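Long-range contacts in aldolase (Escherichia coli, PDB 6VOP), which is a putative class II aldolase of the aldolase/adducin N-terminal domain family, with an alpha/beta fold, assembled as a tetramer: residues E14-I18 with L174-A178; A19-F23 with C52-L56. The protein carries 2 engineered substitutions. The contacts are given in a common frame with arbitrary orientation. Residue numbers count along the deposited sequence, not the author numbering.

Contact 1: E14-I18 with L174-A178; sequences EMTRI and LQEAA
Build both segments as regular alpha-helix, with Ile-18 N bonded to Glu-14 O and Ala-178 N to Leu-174 O. Their axes run nearly parallel, 11.2 Å apart at a crossing angle of -19°, with Met-15 level with Leu-174 and Ile-18 with Ala-178 (CA to CA 7.5 and 7.8 Å). Leu-174, in the t,p rotamer, spans much of this gap, bringing CD2 to 3.7 Å from Met-15 CA. Ile-18 (m,t) extends CD1 to 3.8 Å from Leu-174 CG, while its CG2 rests 4.1 Å from Ala-178 CB, a methyl small enough to leave room for the branched side chain. The polar residues border this apolar seam. Glu-14, extended t,t, carries OE1 to a water at 2.7 Å, which in turn weakly accepts from Gln-175 N at 3.5 Å. Arg-17 leaves sideways (chi1 t, chi2 near -109°, chi3 m), its end turning back until NH1 lies 3.6 Å from OE1 of Gln-175 (t,p), a polar approach rather than a bond, near Cys-52 and Asn-55 of a neighbouring subunit. Underneath, Met-15 (t,t,m) and Leu-174 both reach Leu-37 of strand 33-38. Two near-parallel helices laid side by side over a central beta-sheet are characteristic of a layered alpha/beta fold.

Contact 2: A19-F23 with C52-L56; sequences ASSFF and CLGNL
In this alpha/beta domain of the class II aldolase/adducin family, the C-terminal part of helix 7-24 packs against the loop joining strands 44-46 and 62-64. Residues 19-23 are alpha-helical; 52-56 lie in a loop, whose residues Cys-52 to Asn-55 make a type I beta-turn closed by the bond from Asn-55 N to Cys-52 O (3.2 Å). Ser-20 and Gly-54 come closest in register, CA to CA 4.2 Å, with Ala-19 beside Leu-53 at 5.2 Å. Gly-54, lacking a side chain, permits this nearness: its CA lies 3.5 Å from Phe-23 CG, and a CB there would collide with the ring. Ala-19 offers a small methyl, its CB fitting 4.2 Å from Leu-53 CB and 3.6 Å from Leu-56 CD1, both leucines being m,t. Phe-23 is t, with chi2 near 84°, and reaches over the turn; Ser-21 of a neighbouring subunit also packs on it. Cys-52, likewise t, makes an oblique sulfur-aromatic contact, SG being 4.1 Å from the Phe-23 ring centroid and 3.6 Å from its CE1. The same SG accepts a hydrogen bond from Gly-54 N at 3.5 Å.

Overall arrangement
From the N terminus the chain enters helix 7-24, whose successive turns serve both contacts: 14-18 first, then 19-23. Contact 2 closes early, when the loop between strands 44-46 and 62-64 returns to the helix. Contact 1 closes only at the start of helix 174-194, after the chain has passed through all the sheet strands, so contact 2 nests inside its loop. Their centres lie 11 Å apart, and they touch where Phe-22 CZ meets Ala-178 CB at 3.5 Å and Thr-16 CG2 meets Leu-56 O at 3.6 Å. Helix 7-24 thus joins a local loop to a distant helix, near the interfaces with neighbouring subunits.

Contact 1: E14-I18 with L174-A178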
# COMPACT_ATOMS: atom_id res chain seq x y z
N GLU A 14 -18.06 3.92 -15.28
CA GLU A 14 -16.62 3.82 -15.49
C GLU A 14 -15.88 4.86 -14.65
O GLU A 14 -14.83 4.56 -14.07
CB GLU A 14 -16.27 3.99 -16.97
CG GLU A 14 -14.78 3.85 -17.27
CD GLU A 14 -14.40 4.36 -18.65
OE1 GLU A 14 -13.27 4.07 -19.09
OE2 GLU A 14 -15.23 5.04 -19.29
N MET A 15 -16.42 6.08 -14.56
CA MET A 15 -15.81 7.10 -13.73
C MET A 15 -15.88 6.72 -12.25
O MET A 15 -14.89 6.83 -11.53
CB MET A 15 -16.50 8.45 -13.97
CG MET A 15 -16.18 9.50 -12.93
SD MET A 15 -16.55 11.16 -13.53
CE MET A 15 -15.31 11.31 -14.81
N THR A 16 -17.05 6.26 -11.80
CA THR A 16 -17.18 5.76 -10.44
C THR A 16 -16.21 4.61 -10.18
O THR A 16 -15.56 4.57 -9.13
CB THR A 16 -18.62 5.30 -10.19
OG1 THR A 16 -19.51 6.42 -10.33
CG2 THR A 16 -18.77 4.72 -8.79
N ARG A 17 -16.11 3.68 -11.12
CA ARG A 17 -15.23 2.52 -10.94
C ARG A 17 -13.77 2.95 -10.88
O ARG A 17 -13.02 2.53 -9.99
CB ARG A 17 -15.46 1.51 -12.06
CG ARG A 17 -14.76 0.18 -11.88
CD ARG A 17 -13.61 0.02 -12.86
NE ARG A 17 -14.05 0.10 -14.25
CZ ARG A 17 -13.23 0.10 -15.29
NH1 ARG A 17 -11.92 0.03 -15.11
NH2 ARG A 17 -13.73 0.18 -16.52
N ILE A 18 -13.34 3.79 -11.82
CA ILE A 18 -11.95 4.24 -11.86
C ILE A 18 -11.63 5.09 -10.63
O ILE A 18 -10.54 4.99 -10.06
CB ILE A 18 -11.68 5.01 -13.17
CG1 ILE A 18 -11.59 4.03 -14.34
CG2 ILE A 18 -10.41 5.84 -13.06
CD1 ILE A 18 -11.10 4.66 -15.62
N LEU A 174 -10.81 8.27 -20.51
CA LEU A 174 -10.60 8.25 -19.07
C LEU A 174 -9.63 7.15 -18.67
O LEU A 174 -8.78 7.36 -17.79
CB LEU A 174 -11.93 8.06 -18.34
CG LEU A 174 -11.84 8.16 -16.81
CD1 LEU A 174 -11.18 9.47 -16.40
CD2 LEU A 174 -13.21 8.02 -16.17
N GLN A 175 -9.72 5.98 -19.31
CA GLN A 175 -8.77 4.91 -19.03
C GLN A 175 -7.36 5.34 -19.40
O GLN A 175 -6.40 5.06 -18.66
CB GLN A 175 -9.17 3.65 -19.79
CG GLN A 175 -8.41 2.40 -19.37
CD GLN A 175 -8.79 1.92 -17.98
OE1 GLN A 175 -9.94 1.54 -17.73
NE2 GLN A 175 -7.83 1.94 -17.07
N GLU A 176 -7.20 6.03 -20.54
CA GLU A 176 -5.87 6.47 -20.95
C GLU A 176 -5.31 7.50 -19.98
O GLU A 176 -4.14 7.42 -19.58
CB GLU A 176 -5.93 7.04 -22.37
CG GLU A 176 -4.56 7.25 -22.99
CD GLU A 176 -4.60 8.11 -24.23
OE1 GLU A 176 -4.12 9.27 -24.17
OE2 GLU A 176 -5.12 7.64 -25.26
N ALA A 177 -6.13 8.49 -19.60
CA ALA A 177 -5.67 9.49 -18.65
C ALA A 177 -5.36 8.88 -17.29
O ALA A 177 -4.44 9.33 -16.60
CB ALA A 177 -6.70 10.61 -18.51
N ALA A 178 -6.12 7.86 -16.88
CA ALA A 178 -5.82 7.18 -15.62
C ALA A 178 -4.50 6.43 -15.71
O ALA A 178 -3.66 6.52 -14.81
CB ALA A 178 -6.96 6.23 -15.26
O HOH W 1 -12.33 5.01 -21.42

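Contact 2: A19-F23 with C52-L56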
# COMPACT_ATOMS: atom_id res chain seq x y z
N ALA A 19 -12.58 5.92 -10.19
CA ALA A 19 -12.36 6.73 -8.99
C ALA A 19 -12.13 5.86 -7.77
O ALA A 19 -11.22 6.11 -6.97
CB ALA A 19 -13.54 7.67 -8.77
N SER A 20 -12.96 4.82 -7.60
CA SER A 20 -12.80 3.92 -6.47
C SER A 20 -11.45 3.23 -6.50
O SER A 20 -10.80 3.06 -5.46
CB SER A 20 -13.94 2.90 -6.46
OG SER A 20 -13.70 1.88 -5.50
N SER A 21 -10.99 2.83 -7.69
CA SER A 21 -9.68 2.20 -7.82
C SER A 21 -8.57 3.12 -7.33
O SER A 21 -7.68 2.68 -6.60
CB SER A 21 -9.45 1.80 -9.28
OG SER A 21 -8.26 1.06 -9.41
N PHE A 22 -8.61 4.39 -7.72
CA PHE A 22 -7.61 5.35 -7.24
C PHE A 22 -7.65 5.47 -5.72
O PHE A 22 -6.61 5.59 -5.07
CB PHE A 22 -7.84 6.71 -7.89
CG PHE A 22 -7.30 6.82 -9.28
CD1 PHE A 22 -6.09 6.24 -9.62
CD2 PHE A 22 -8.01 7.50 -10.26
CE1 PHE A 22 -5.59 6.34 -10.91
CE2 PHE A 22 -7.52 7.61 -11.54
CZ PHE A 22 -6.31 7.03 -11.87
N PHE A 23 -8.85 5.43 -5.14
CA PHE A 23 -8.99 5.62 -3.71
C PHE A 23 -8.48 4.42 -2.92
O PHE A 23 -7.75 4.58 -1.94
CB PHE A 23 -10.45 5.92 -3.37
CG PHE A 23 -10.71 6.16 -1.91
CD1 PHE A 23 -10.53 7.41 -1.35
CD2 PHE A 23 -11.16 5.13 -1.09
CE1 PHE A 23 -10.77 7.64 -0.01
CE2 PHE A 23 -11.40 5.35 0.25
CZ PHE A 23 -11.21 6.61 0.79
N CYS A 52 -16.05 12.13 -1.76
CA CYS A 52 -15.00 11.14 -1.57
C CYS A 52 -14.95 10.23 -2.80
O CYS A 52 -15.96 9.60 -3.14
CB CYS A 52 -15.24 10.34 -0.30
SG CYS A 52 -14.16 8.91 -0.09
N LEU A 53 -13.79 10.16 -3.45
CA LEU A 53 -13.67 9.41 -4.69
C LEU A 53 -13.93 7.92 -4.50
O LEU A 53 -14.22 7.22 -5.49
CB LEU A 53 -12.28 9.63 -5.30
CG LEU A 53 -12.03 11.01 -5.91
CD1 LEU A 53 -10.69 11.04 -6.63
CD2 LEU A 53 -13.16 11.40 -6.85
N GLY A 54 -13.85 7.41 -3.27
CA GLY A 54 -14.06 5.99 -3.03
C GLY A 54 -15.50 5.55 -2.92
O GLY A 54 -15.77 4.34 -2.93
N ASN A 55 -16.44 6.49 -2.82
CA ASN A 55 -17.86 6.17 -2.69
C ASN A 55 -18.69 7.18 -3.47
O ASN A 55 -19.52 7.91 -2.94
CB ASN A 55 -18.27 6.13 -1.22
CG ASN A 55 -19.67 5.59 -1.01
OD1 ASN A 55 -20.21 4.90 -1.88
ND2 ASN A 55 -20.26 5.89 0.13
N LEU A 56 -18.47 7.23 -4.78
CA LEU A 56 -19.19 8.16 -5.64
C LEU A 56 -20.55 7.58 -6.04
O LEU A 56 -20.69 6.38 -6.26
CB LEU A 56 -18.38 8.47 -6.90
CG LEU A 56 -17.12 9.31 -6.73
CD1 LEU A 56 -16.52 9.65 -8.09
CD2 LEU A 56 -17.42 10.57 -5.94